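Local coordinates for protein ABC transporter (Caldanaerobius, PDB 4G68) that probably binds xylan-derived oligosaccharides outside the cell and hands them to an ABC transporter for import, as extracellular solute-binding proteins do, at residues 44-49 with 100-105; 151-156 with 318-323; 198-203 with 404-409; 205-210 with 390-395. All coordinates share one frame; numbering follows the deposited sequence.

Contact 1: 44-49 with 100-105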
loop_
_atom_site.group_PDB
_atom_site.type_symbol
_atom_site.label_atom_id
_atom_site.label_comp_id
_atom_site.label_asym_id
_atom_site.label_seq_id
_atom_site.Cartn_x
_atom_site.Cartn_y
_atom_site.Cartn_z
ATOM N N TRP C 44 3.319 18.544 0.517
ATOM C CA TRP C 44 2.080 17.833 0.815
ATOM C C TRP C 44 2.329 16.362 1.081
ATOM O O TRP C 44 3.140 15.742 0.397
ATOM C CB TRP C 44 1.067 17.935 -0.322
ATOM C CG TRP C 44 0.605 19.360 -0.665
ATOM C CD1 TRP C 44 0.931 20.562 -0.033
ATOM C CD2 TRP C 44 -0.306 19.739 -1.761
ATOM N NE1 TRP C 44 0.310 21.644 -0.657
ATOM C CE2 TRP C 44 -0.457 21.214 -1.686
ATOM C CE3 TRP C 44 -0.983 19.034 -2.753
ATOM C CZ2 TRP C 44 -1.228 21.920 -2.595
ATOM C CZ3 TRP C 44 -1.768 19.763 -3.669
ATOM C CH2 TRP C 44 -1.886 21.174 -3.585
ATOM N N ASN C 45 1.602 15.798 2.054
ATOM C CA ASN C 45 1.647 14.344 2.344
ATOM C C ASN C 45 0.312 13.858 2.929
ATOM O O ASN C 45 -0.604 14.678 3.168
ATOM C CB ASN C 45 2.848 13.986 3.245
ATOM C CG ASN C 45 2.730 14.589 4.630
ATOM O OD1 ASN C 45 2.034 14.039 5.497
ATOM N ND2 ASN C 45 3.376 15.732 4.839
ATOM N N LEU C 46 0.196 12.543 3.140
ATOM C CA LEU C 46 -1.071 11.958 3.596
ATOM C C LEU C 46 -1.013 11.339 5.007
ATOM O O LEU C 46 -1.968 10.638 5.428
ATOM C CB LEU C 46 -1.610 10.946 2.593
ATOM C CG LEU C 46 -0.781 9.697 2.274
ATOM C CD1 LEU C 46 -0.223 8.982 3.505
ATOM C CD2 LEU C 46 -1.595 8.710 1.441
ATOM N N PHE C 47 0.079 11.611 5.742
ATOM C CA PHE C 47 0.252 11.074 7.115
ATOM C C PHE C 47 -0.627 11.711 8.208
ATOM O O PHE C 47 -0.174 12.511 9.056
ATOM C CB PHE C 47 1.722 11.057 7.519
ATOM C CG PHE C 47 2.536 10.074 6.742
ATOM C CD1 PHE C 47 2.457 8.709 7.004
ATOM C CD2 PHE C 47 3.388 10.512 5.732
ATOM C CE1 PHE C 47 3.224 7.807 6.267
ATOM C CE2 PHE C 47 4.134 9.614 4.983
ATOM C CZ PHE C 47 4.060 8.253 5.259
ATOM N N THR C 48 -1.881 11.281 8.215
ATOM C CA THR C 48 -2.929 11.939 8.991
ATOM C C THR C 48 -3.127 11.366 10.397
ATOM O O THR C 48 -3.480 12.096 11.329
ATOM C CB THR C 48 -4.242 11.888 8.207
ATOM O OG1 THR C 48 -5.296 12.399 9.008
ATOM C CG2 THR C 48 -4.578 10.475 7.769
ATOM N N GLY C 49 -2.907 10.055 10.542
ATOM C CA GLY C 49 -3.143 9.367 11.825
ATOM C C GLY C 49 -1.957 9.463 12.767
ATOM O O GLY C 49 -0.823 9.745 12.341
ATOM N N GLN C 100 4.239 13.994 -1.753
ATOM C CA GLN C 100 4.239 12.540 -1.630
ATOM C C GLN C 100 3.508 11.929 -2.813
ATOM O O GLN C 100 2.553 12.519 -3.306
ATOM C CB GLN C 100 3.515 12.149 -0.334
ATOM C CG GLN C 100 3.413 10.629 -0.068
ATOM C CD GLN C 100 2.859 10.307 1.345
ATOM O OE1 GLN C 100 2.475 11.206 2.073
ATOM N NE2 GLN C 100 2.793 9.016 1.708
ATOM N N THR C 101 3.972 10.786 -3.312
ATOM C CA THR C 101 3.241 10.123 -4.414
ATOM C C THR C 101 3.435 8.593 -4.342
ATOM O O THR C 101 4.118 8.087 -3.411
ATOM C CB THR C 101 3.666 10.677 -5.779
ATOM O OG1 THR C 101 2.665 10.407 -6.768
ATOM C CG2 THR C 101 5.017 10.081 -6.193
ATOM N N TRP C 102 2.771 7.902 -5.272
ATOM C CA TRP C 102 2.964 6.487 -5.538
ATOM C C TRP C 102 3.668 6.383 -6.837
ATOM O O TRP C 102 3.216 6.880 -7.864
ATOM C CB TRP C 102 1.650 5.711 -5.584
ATOM C CG TRP C 102 0.969 5.725 -4.234
ATOM C CD1 TRP C 102 1.146 4.837 -3.195
ATOM C CD2 TRP C 102 0.010 6.712 -3.751
ATOM N NE1 TRP C 102 0.391 5.195 -2.112
ATOM C CE2 TRP C 102 -0.338 6.312 -2.390
ATOM C CE3 TRP C 102 -0.583 7.844 -4.297
ATOM C CZ2 TRP C 102 -1.260 7.029 -1.619
ATOM C CZ3 TRP C 102 -1.523 8.550 -3.539
ATOM C CH2 TRP C 102 -1.848 8.163 -2.223
ATOM N N ALA C 103 4.831 5.776 -6.785
ATOM C CA ALA C 103 5.689 5.679 -7.960
ATOM C C ALA C 103 5.135 4.640 -8.909
ATOM O O ALA C 103 4.330 3.786 -8.499
ATOM C CB ALA C 103 7.090 5.296 -7.544
ATOM N N GLY C 104 5.606 4.700 -10.157
ATOM C CA GLY C 104 5.119 3.819 -11.204
ATOM C C GLY C 104 3.946 4.446 -11.941
ATOM O O GLY C 104 3.949 5.661 -12.211
ATOM N N GLY C 105 2.983 3.593 -12.308
ATOM C CA GLY C 105 1.719 3.985 -13.005
ATOM C C GLY C 105 0.923 5.195 -12.545
ATOM O O GLY C 105 0.488 5.997 -13.396
#

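Contact 2: 151-156 with 318-323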
loop_
_atom_site.group_PDB
_atom_site.type_symbol
_atom_site.label_atom_id
_atom_site.label_comp_id
_atom_site.label_asym_id
_atom_site.label_seq_id
_atom_site.Cartn_x
_atom_site.Cartn_y
_atom_site.Cartn_z
ATOM N N ASP C 151 9.589 4.684 0.848
ATOM C CA ASP C 151 9.084 3.436 1.434
ATOM C C ASP C 151 8.589 2.361 0.456
ATOM O O ASP C 151 8.462 2.592 -0.743
ATOM C CB ASP C 151 8.140 3.705 2.648
ATOM C CG ASP C 151 6.683 4.088 2.268
ATOM O OD1 ASP C 151 6.243 3.917 1.124
ATOM O OD2 ASP C 151 5.941 4.519 3.197
ATOM N N GLN C 152 8.413 1.157 0.975
ATOM C CA GLN C 152 8.026 0.046 0.170
ATOM C C GLN C 152 6.835 -0.575 0.816
ATOM O O GLN C 152 6.701 -0.539 2.027
ATOM C CB GLN C 152 9.125 -1.003 -0.044
ATOM C CG GLN C 152 10.242 -1.090 0.961
ATOM C CD GLN C 152 11.257 -2.199 0.617
ATOM O OE1 GLN C 152 10.892 -3.368 0.377
ATOM N NE2 GLN C 152 12.547 -1.819 0.575
ATOM N N GLN C 153 5.939 -1.104 -0.018
ATOM C CA GLN C 153 4.768 -1.815 0.510
ATOM C C GLN C 153 4.924 -3.320 0.358
ATOM O O GLN C 153 5.755 -3.824 -0.462
ATOM C CB GLN C 153 3.478 -1.351 -0.270
ATOM C CG GLN C 153 3.168 0.198 -0.144
ATOM C CD GLN C 153 1.880 0.669 -0.888
ATOM O OE1 GLN C 153 1.231 -0.097 -1.571
ATOM N NE2 GLN C 153 1.542 1.939 -0.776
ATOM N N ALA C 154 4.121 -4.057 1.139
ATOM C CA ALA C 154 4.066 -5.499 1.027
ATOM C C ALA C 154 2.693 -5.901 1.549
ATOM O O ALA C 154 2.170 -5.254 2.481
ATOM C CB ALA C 154 5.184 -6.121 1.872
ATOM N N SER C 155 2.119 -6.941 0.943
ATOM C CA SER C 155 0.798 -7.466 1.428
ATOM C C SER C 155 0.951 -8.284 2.700
ATOM O O SER C 155 1.825 -9.183 2.750
ATOM C CB SER C 155 0.101 -8.310 0.349
ATOM O OG SER C 155 1.023 -9.214 -0.318
ATOM N N VAL C 156 0.034 -8.101 3.661
ATOM C CA VAL C 156 0.164 -8.826 4.926
ATOM C C VAL C 156 -1.195 -9.347 5.363
ATOM O O VAL C 156 -2.156 -8.589 5.311
ATOM C CB VAL C 156 0.639 -7.885 6.052
ATOM C CG1 VAL C 156 0.736 -8.611 7.407
ATOM C CG2 VAL C 156 1.992 -7.274 5.687
ATOM N N GLY C 318 5.944 -3.496 -3.225
ATOM C CA GLY C 318 7.094 -2.992 -4.047
ATOM C C GLY C 318 7.500 -1.620 -3.514
ATOM O O GLY C 318 6.850 -1.113 -2.591
ATOM N N THR C 319 8.556 -1.031 -4.078
ATOM C CA THR C 319 9.032 0.287 -3.622
ATOM C C THR C 319 8.247 1.363 -4.372
ATOM O O THR C 319 8.559 1.732 -5.493
ATOM C CB THR C 319 10.541 0.474 -3.802
ATOM O OG1 THR C 319 11.224 -0.579 -3.124
ATOM C CG2 THR C 319 10.992 1.874 -3.258
ATOM N N VAL C 320 7.226 1.898 -3.720
ATOM C CA VAL C 320 6.301 2.727 -4.450
ATOM C C VAL C 320 6.076 4.047 -3.758
ATOM O O VAL C 320 5.556 4.956 -4.401
ATOM C CB VAL C 320 4.916 2.037 -4.620
ATOM C CG1 VAL C 320 4.981 0.875 -5.645
ATOM C CG2 VAL C 320 4.433 1.520 -3.261
ATOM N N GLY C 321 6.411 4.159 -2.455
ATOM C CA GLY C 321 6.217 5.445 -1.768
ATOM C C GLY C 321 7.383 6.349 -2.184
ATOM O O GLY C 321 8.523 5.957 -2.085
ATOM N N ALA C 322 7.090 7.526 -2.729
ATOM C CA ALA C 322 8.159 8.463 -3.152
ATOM C C ALA C 322 7.720 9.920 -2.914
ATOM O O ALA C 322 6.521 10.190 -2.703
ATOM C CB ALA C 322 8.580 8.253 -4.600
ATOM N N LEU C 323 8.723 10.811 -2.891
ATOM C CA LEU C 323 8.531 12.272 -2.919
ATOM C C LEU C 323 8.926 12.799 -4.301
ATOM O O LEU C 323 9.972 12.430 -4.814
ATOM C CB LEU C 323 9.361 12.974 -1.835
ATOM C CG LEU C 323 9.153 12.479 -0.391
ATOM C CD1 LEU C 323 9.981 13.270 0.605
ATOM C CD2 LEU C 323 7.673 12.545 -0.022
#

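Contact 3: 198-203 with 404-409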
loop_
_atom_site.group_PDB
_atom_site.type_symbol
_atom_site.label_atom_id
_atom_site.label_comp_id
_atom_site.label_asym_id
_atom_site.label_seq_id
_atom_site.Cartn_x
_atom_site.Cartn_y
_atom_site.Cartn_z
ATOM N N LYS C 198 -15.496 1.090 1.314
ATOM C CA LYS C 198 -16.073 2.360 0.777
ATOM C C LYS C 198 -15.230 3.119 -0.275
ATOM O O LYS C 198 -15.770 3.766 -1.216
ATOM C CB LYS C 198 -16.301 3.318 1.930
ATOM C CG LYS C 198 -17.290 4.424 1.605
ATOM C CD LYS C 198 -17.415 5.364 2.792
ATOM C CE LYS C 198 -17.702 6.781 2.343
ATOM N NZ LYS C 198 -19.124 7.064 2.006
ATOM N N ASP C 199 -13.920 3.113 -0.058
ATOM C CA ASP C 199 -12.992 3.759 -0.935
ATOM C C ASP C 199 -12.423 2.758 -1.921
ATOM O O ASP C 199 -11.554 3.099 -2.669
ATOM C CB ASP C 199 -11.912 4.521 -0.103
ATOM C CG ASP C 199 -12.530 5.646 0.775
ATOM O OD1 ASP C 199 -13.265 6.486 0.209
ATOM O OD2 ASP C 199 -12.281 5.728 2.014
ATOM N N GLU C 200 -12.948 1.520 -1.927
ATOM C CA GLU C 200 -12.648 0.439 -2.940
ATOM C C GLU C 200 -11.240 -0.149 -3.016
ATOM O O GLU C 200 -11.067 -1.345 -3.315
ATOM C CB GLU C 200 -13.129 0.837 -4.341
ATOM C CG GLU C 200 -14.496 1.507 -4.262
ATOM C CD GLU C 200 -15.101 1.771 -5.622
ATOM O OE1 GLU C 200 -14.340 1.817 -6.613
ATOM O OE2 GLU C 200 -16.353 1.915 -5.691
ATOM N N TRP C 201 -10.229 0.702 -2.814
ATOM C CA TRP C 201 -8.887 0.200 -2.830
ATOM C C TRP C 201 -8.596 -0.886 -1.779
ATOM O O TRP C 201 -7.975 -1.841 -2.109
ATOM C CB TRP C 201 -7.813 1.308 -2.937
ATOM C CG TRP C 201 -7.640 2.067 -1.689
ATOM C CD1 TRP C 201 -8.203 3.296 -1.340
ATOM C CD2 TRP C 201 -6.901 1.627 -0.519
ATOM N NE1 TRP C 201 -7.843 3.647 -0.074
ATOM C CE2 TRP C 201 -7.053 2.684 0.478
ATOM C CE3 TRP C 201 -6.082 0.517 -0.227
ATOM C CZ2 TRP C 201 -6.471 2.591 1.740
ATOM C CZ3 TRP C 201 -5.510 0.444 1.021
ATOM C CH2 TRP C 201 -5.689 1.465 1.985
ATOM N N PRO C 202 -9.084 -0.776 -0.545
ATOM C CA PRO C 202 -8.684 -1.857 0.382
ATOM C C PRO C 202 -9.147 -3.271 -0.045
ATOM O O PRO C 202 -8.369 -4.206 0.062
ATOM C CB PRO C 202 -9.299 -1.429 1.709
ATOM C CG PRO C 202 -9.549 0.024 1.575
ATOM C CD PRO C 202 -9.934 0.220 0.133
ATOM N N GLY C 203 -10.389 -3.429 -0.539
ATOM C CA GLY C 203 -10.872 -4.751 -0.977
ATOM C C GLY C 203 -10.220 -5.240 -2.245
ATOM O O GLY C 203 -10.197 -6.488 -2.543
ATOM N N HIS C 404 -11.096 -1.146 -12.520
ATOM C CA HIS C 404 -10.760 -2.251 -11.619
ATOM C C HIS C 404 -11.400 -2.072 -10.266
ATOM O O HIS C 404 -12.134 -2.934 -9.817
ATOM C CB HIS C 404 -9.231 -2.416 -11.500
ATOM C CG HIS C 404 -8.805 -3.643 -10.703
ATOM N ND1 HIS C 404 -9.437 -4.827 -10.806
ATOM C CD2 HIS C 404 -7.823 -3.805 -9.754
ATOM C CE1 HIS C 404 -8.887 -5.698 -9.977
ATOM N NE2 HIS C 404 -7.882 -5.085 -9.336
ATOM N N LYS C 405 -11.145 -0.933 -9.616
ATOM C CA LYS C 405 -11.729 -0.662 -8.305
ATOM C C LYS C 405 -13.231 -0.777 -8.291
ATOM O O LYS C 405 -13.790 -1.310 -7.316
ATOM C CB LYS C 405 -11.326 0.722 -7.787
ATOM C CG LYS C 405 -9.877 0.816 -7.362
ATOM C CD LYS C 405 -9.445 2.246 -7.123
ATOM C CE LYS C 405 -10.255 2.972 -6.080
ATOM N NZ LYS C 405 -9.864 4.390 -6.164
ATOM N N ASP C 406 -13.910 -0.287 -9.341
ATOM C CA ASP C 406 -15.404 -0.277 -9.297
ATOM C C ASP C 406 -16.002 -1.657 -9.455
ATOM O O ASP C 406 -16.959 -2.034 -8.700
ATOM C CB ASP C 406 -16.041 0.656 -10.338
ATOM C CG ASP C 406 -15.687 2.106 -10.117
ATOM O OD1 ASP C 406 -15.465 2.497 -8.945
ATOM O OD2 ASP C 406 -15.599 2.861 -11.122
ATOM N N LEU C 407 -15.398 -2.413 -10.377
ATOM C CA LEU C 407 -15.781 -3.769 -10.677
ATOM C C LEU C 407 -15.410 -4.768 -9.587
ATOM O O LEU C 407 -16.078 -5.756 -9.396
ATOM C CB LEU C 407 -15.088 -4.205 -11.994
ATOM C CG LEU C 407 -15.542 -3.608 -13.355
ATOM C CD1 LEU C 407 -14.707 -4.153 -14.512
ATOM C CD2 LEU C 407 -17.042 -3.774 -13.614
ATOM N N VAL C 408 -14.261 -4.595 -8.958
ATOM C CA VAL C 408 -13.993 -5.468 -7.814
ATOM C C VAL C 408 -15.088 -5.138 -6.811
ATOM O O VAL C 408 -15.596 -6.048 -6.151
ATOM C CB VAL C 408 -12.550 -5.355 -7.224
ATOM C CG1 VAL C 408 -12.468 -6.017 -5.832
ATOM C CG2 VAL C 408 -11.531 -6.020 -8.145
ATOM N N ALA C 409 -15.434 -3.853 -6.664
ATOM C CA ALA C 409 -16.453 -3.496 -5.662
ATOM C C ALA C 409 -17.753 -4.287 -5.948
ATOM O O ALA C 409 -18.261 -4.964 -5.079
ATOM C CB ALA C 409 -16.694 -1.993 -5.605
HETATM O O HOH W 1 -13.140 4.985 -6.032
#

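Contact 4: 205-210 with 390-395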
loop_
_atom_site.group_PDB
_atom_site.type_symbol
_atom_site.label_atom_id
_atom_site.label_comp_id
_atom_site.label_asym_id
_atom_site.label_seq_id
_atom_site.Cartn_x
_atom_site.Cartn_y
_atom_site.Cartn_z
ATOM N N TRP C 205 -6.960 -4.865 -3.027
ATOM C CA TRP C 205 -5.889 -5.765 -2.413
ATOM C C TRP C 205 -6.164 -7.290 -2.308
ATOM O O TRP C 205 -5.283 -8.158 -2.654
ATOM C CB TRP C 205 -5.459 -5.193 -1.056
ATOM C CG TRP C 205 -4.501 -4.064 -1.263
ATOM C CD1 TRP C 205 -4.744 -2.854 -1.928
ATOM C CD2 TRP C 205 -3.080 -4.021 -0.901
ATOM N NE1 TRP C 205 -3.578 -2.119 -2.039
ATOM C CE2 TRP C 205 -2.553 -2.760 -1.447
ATOM C CE3 TRP C 205 -2.211 -4.894 -0.270
ATOM C CZ2 TRP C 205 -1.231 -2.378 -1.254
ATOM C CZ3 TRP C 205 -0.901 -4.524 -0.085
ATOM C CH2 TRP C 205 -0.403 -3.301 -0.581
ATOM N N TYR C 206 -7.354 -7.631 -1.793
ATOM C CA TYR C 206 -7.778 -9.004 -1.664
ATOM C C TYR C 206 -7.817 -9.619 -3.037
ATOM O O TYR C 206 -7.213 -10.694 -3.233
ATOM C CB TYR C 206 -9.184 -9.083 -1.001
ATOM C CG TYR C 206 -9.269 -8.793 0.461
ATOM C CD1 TYR C 206 -9.864 -9.729 1.309
ATOM C CD2 TYR C 206 -8.898 -7.552 1.005
ATOM C CE1 TYR C 206 -9.986 -9.487 2.653
ATOM C CE2 TYR C 206 -9.052 -7.286 2.369
ATOM C CZ TYR C 206 -9.615 -8.265 3.174
ATOM O OH TYR C 206 -9.758 -8.092 4.549
ATOM N N TYR C 207 -8.488 -8.947 -3.991
ATOM C CA TYR C 207 -8.648 -9.547 -5.338
ATOM C C TYR C 207 -7.311 -9.657 -6.053
ATOM O O TYR C 207 -6.956 -10.705 -6.570
ATOM C CB TYR C 207 -9.622 -8.715 -6.260
ATOM C CG TYR C 207 -9.592 -9.312 -7.614
ATOM C CD1 TYR C 207 -10.443 -10.368 -7.943
ATOM C CD2 TYR C 207 -8.625 -8.927 -8.539
ATOM C CE1 TYR C 207 -10.343 -10.993 -9.200
ATOM C CE2 TYR C 207 -8.489 -9.554 -9.759
ATOM C CZ TYR C 207 -9.371 -10.570 -10.108
ATOM O OH TYR C 207 -9.238 -11.137 -11.361
ATOM N N ASP C 208 -6.571 -8.542 -6.121
ATOM C CA ASP C 208 -5.172 -8.598 -6.629
ATOM C C ASP C 208 -4.328 -9.747 -6.086
ATOM O O ASP C 208 -3.676 -10.464 -6.871
ATOM C CB ASP C 208 -4.433 -7.290 -6.369
ATOM C CG ASP C 208 -5.047 -6.118 -7.081
ATOM O OD1 ASP C 208 -6.025 -6.329 -7.782
ATOM O OD2 ASP C 208 -4.570 -4.961 -6.905
ATOM N N MET C 209 -4.336 -9.900 -4.752
ATOM C CA MET C 209 -3.520 -10.957 -4.127
ATOM C C MET C 209 -3.937 -12.321 -4.622
ATOM O O MET C 209 -3.081 -13.162 -4.912
ATOM C CB MET C 209 -3.600 -10.993 -2.590
ATOM C CG MET C 209 -3.381 -12.459 -2.096
ATOM S SD MET C 209 -1.619 -12.902 -2.279
ATOM C CE MET C 209 -0.939 -11.389 -1.571
ATOM N N ILE C 210 -5.253 -12.545 -4.661
ATOM C CA ILE C 210 -5.769 -13.822 -5.069
ATOM C C ILE C 210 -5.403 -14.071 -6.534
ATOM O O ILE C 210 -4.874 -15.158 -6.828
ATOM C CB ILE C 210 -7.293 -14.005 -4.781
ATOM C CG1 ILE C 210 -7.639 -13.737 -3.287
ATOM C CG2 ILE C 210 -7.727 -15.400 -5.273
ATOM C CD1 ILE C 210 -9.143 -13.354 -3.054
ATOM N N PRO C 390 3.140 -4.171 -7.811
ATOM C CA PRO C 390 2.305 -3.229 -6.999
ATOM C C PRO C 390 0.809 -3.476 -7.138
ATOM O O PRO C 390 0.365 -4.125 -8.101
ATOM C CB PRO C 390 2.670 -1.838 -7.574
ATOM C CG PRO C 390 4.044 -2.027 -8.214
ATOM C CD PRO C 390 4.005 -3.442 -8.774
ATOM N N ALA C 391 0.040 -2.953 -6.208
ATOM C CA ALA C 391 -1.437 -3.018 -6.271
ATOM C C ALA C 391 -1.891 -2.413 -7.581
ATOM O O ALA C 391 -1.268 -1.436 -8.108
ATOM C CB ALA C 391 -2.009 -2.224 -5.139
ATOM N N TRP C 392 -2.985 -2.944 -8.134
ATOM C CA TRP C 392 -3.336 -2.581 -9.553
ATOM C C TRP C 392 -3.769 -1.139 -9.745
ATOM O O TRP C 392 -3.625 -0.547 -10.833
ATOM C CB TRP C 392 -4.411 -3.554 -10.037
ATOM C CG TRP C 392 -3.952 -5.022 -10.146
ATOM C CD1 TRP C 392 -2.895 -5.665 -9.493
ATOM C CD2 TRP C 392 -4.623 -6.061 -10.919
ATOM N NE1 TRP C 392 -2.829 -7.000 -9.850
ATOM C CE2 TRP C 392 -3.865 -7.305 -10.696
ATOM C CE3 TRP C 392 -5.744 -6.077 -11.774
ATOM C CZ2 TRP C 392 -4.219 -8.496 -11.317
ATOM C CZ3 TRP C 392 -6.103 -7.280 -12.345
ATOM C CH2 TRP C 392 -5.353 -8.471 -12.118
ATOM N N ASP C 393 -4.326 -0.523 -8.702
ATOM C CA ASP C 393 -4.692 0.871 -8.742
ATOM C C ASP C 393 -3.485 1.839 -8.710
ATOM O O ASP C 393 -3.639 3.007 -9.133
ATOM C CB ASP C 393 -5.750 1.293 -7.685
ATOM C CG ASP C 393 -5.232 1.264 -6.200
ATOM O OD1 ASP C 393 -4.135 0.683 -5.970
ATOM O OD2 ASP C 393 -5.978 1.764 -5.244
ATOM N N ILE C 394 -2.341 1.373 -8.180
ATOM C CA ILE C 394 -1.041 2.090 -8.299
ATOM C C ILE C 394 -0.349 1.743 -9.599
ATOM O O ILE C 394 0.511 2.528 -10.034
ATOM C CB ILE C 394 -0.022 1.665 -7.229
ATOM C CG1 ILE C 394 -0.430 2.133 -5.846
ATOM C CG2 ILE C 394 1.415 2.144 -7.570
ATOM C CD1 ILE C 394 0.509 1.607 -4.771
ATOM N N TYR C 395 -0.597 0.538 -10.154
ATOM C CA TYR C 395 0.132 0.070 -11.384
ATOM C C TYR C 395 -0.586 0.618 -12.652
ATOM O O TYR C 395 0.039 1.146 -13.570
ATOM C CB TYR C 395 0.295 -1.482 -11.438
ATOM C CG TYR C 395 1.261 -2.039 -12.499
ATOM C CD1 TYR C 395 2.576 -2.402 -12.145
ATOM C CD2 TYR C 395 0.876 -2.182 -13.843
ATOM C CE1 TYR C 395 3.487 -2.898 -13.092
ATOM C CE2 TYR C 395 1.768 -2.670 -14.813
ATOM C CZ TYR C 395 3.062 -3.053 -14.424
ATOM O OH TYR C 395 3.956 -3.558 -15.370
HETATM O O HOH W 2 -3.263 0.698 -3.419
HETATM O O HOH W 3 -1.846 -9.587 -8.974
#

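Contact 1: 44-49 with 100-105
The neighbouring parallel strands 40-45 and 98-102 part company at their C-terminal ends, where Gln100 N donates to Trp44 O across 3.0 Å. The bond is nearly straight, with an N-H...O angle of 167°. Beyond it the chain of 44-49 leaves the sheet, and the side chain of Gln100 supplies the partner that a strand would otherwise give. Its CG stands anti to the backbone N (chi1 179°), and the extended chain beyond carries the amide out to the loop. There OE1 accepts from Leu46 N at 2.8 Å, the donor tilted out of the amide plane. Glutamine suits this place because it combines the necessary length with a carbonyl at the tip. Its NE2 lies 3.6 Å from Phe47 CE2. The Phe47 ring and the amide stand close to parallel, their planes 19° apart, although the two side chains cross at about a right angle.

The loop itself opens with an Asx turn: Asn45 OD1 takes the hydrogen of Phe47 N in the carbonyl plane, on a lone pair, at 3.1 Å. Asn45 ND2 is bonded in turn to Glu74 OE1, which holds the amide at both of its polar atoms. Phe47 then sits at the centre of an inverse gamma turn. Such loops, following parallel strands at their C-terminal ends, commonly border the cleft between the lobes in solute-binding proteins. Leu46 reaches tip to tip toward Trp102, its CD2 3.5 Å from CZ2 of the indole. Its other methyl, CD1, lies over the centre of the Phe47 ring. Trp102 also makes a cation-pi contact with Lys83 and an edge-to-face contact with Phe106.

Contact 2: 151-156 with 318-323
Gln153 and Gly318 form a hydrogen-bonded antiparallel pair: Gln153 N donates to Gly318 O at 2.7 Å, and Gly318 N returns a bond to Gln153 O at 2.8 Å. The side chain of Gln153 runs from this pair across that of Val320, at about a right angle. Gln153 CB lies 4.1 Å from Gly318 O. Gln153 CG stands beside the backbone N, anti to the carbonyl carbon (chi1 -61°), and rests on Val320 CG2 at 3.6 Å. Gln153 CD and NE2 also touch Val320 CG2, NE2 at 3.8 Å, so one methyl meets the glutamine from CG to its amide. At the tip OE1 packs on Trp205 and Ile394, while NE2 approaches the indole of Trp102. An alanine here would remove this arm and would probably leave Val320 CG2 without its cover and open a gap beside Trp205.

The two glycines have different reasons to be glycine. Gly318 adopts backbone angles at which a CB would jam against the preceding carbonyl. At Gly321 a CB would run into Asp151 OD1 as it is placed, 3.3 Å from Gly321 CA. Asp151 O receives Gly321 N at 3.1 Å and, more weakly, Val320 N. Thr319, where strand 317-325 turns a corner, sets its CG2 3.6 Å from Asp151 O. With Val320 and Gly321 both facing Asp151, the arrangement is a classic beta bulge, an extra residue in one of two antiparallel strands, here strand 317-325 beside the long strand 144-160.

Contact 3: 198-203 with 404-409
Glu200 and Asp406 meet at an oblique angle, their carboxyl planes almost perpendicular (82°) and Glu200 OE1 only 2.7 Å from Asp406 OD1. That distance would be unfavourable between two charged groups, so one of them may hold a proton. Asp406 OD1 is also bonded to Gln402 NE2 in its own helix. The extended chain of Glu200 passes over the helix 398-412, with CB 3.7 Å from Lys405 O and OE2 3.9 Å from Ala409 CB. The small alanine leaves room for that oxygen.

Glu200 holds the N-cap position of helix 201-215. Its positive phi (66°) with negative psi, and the bond from Trp201 N to Asp199 O, fit a gamma turn centred on Glu200. An alanine in place of Glu200 would probably leave Asp406 and Ala409 without the carboxyl group packed against them and open a gap between the helix and the loop.

Lys405 CB lies 3.4 Å from Glu200 OE1, but the lysine chain then bends at chi3 (58°), which sets CE 3.7 Å from Asp199 O. Its ammonium stays apart from the Glu200 carboxyl group, and a water links the two by weak bonds. Farther along, Val408 CG1 packs on Gly203 O.

Contact 4: 205-210 with 390-395
Trp205 meets Ala391 first: the indole NE1 lies 3.5 Å from Ala391 CB, a methyl small enough to fit beside the ring. NE1 itself donates to a water in the plane of the indole, and that water donates to Asp393 OD1 at 2.7 Å. Two residues on, Tyr207 has its CG anti to the backbone N (chi1 174°) and offers the ring edge to the face of Trp392. This edge-to-face pair has planes at 85° and centroids 5.9 Å apart, and the tyrosine hydroxyl is bonded to Phe235 O. Asp208 then slides past Trp392 in the opposite direction, its carboxylate stacked over one indole face at 21°. OD1 sits 3.3 Å above that plane, toward the rim, and is bonded to His404 NE2. OD2 accepts from Trp392 N at 2.8 Å, although the position of OD2 is less certain. The carbonyl of Asp208 reaches Trp392 NE1 through a second water. An aspartate suits the spot, being short enough to lie flat on the indole and serve two donors. The whole is a buried aromatic packing of helix 201-215 against the short helix 392-395, with His404, stacked on Trp392, bringing in helix 398-412.

In the fold
Contacts 1 and 2 share one sheet, their centres about 10 Å apart, and backbone bonds between 100-105 and 318-323 join them directly. Contacts 3 and 4 lie equally near each other, both on helix 201-215, with His404 bonded to Asp208 as their link. Contacts 1 and 3, centres about 19 Å apart, do not touch; contact 2 meets contact 4 where Gln153 packs on Trp205 and Ile394. Contact 1 is complete before the others begin. Contact 2 alternates with contacts 3 and 4 along the chain, while contact 3 encloses contact 4. Parts far apart in sequence thus interleave, consistent with solute-binding proteins, whose chain crosses between two lobes.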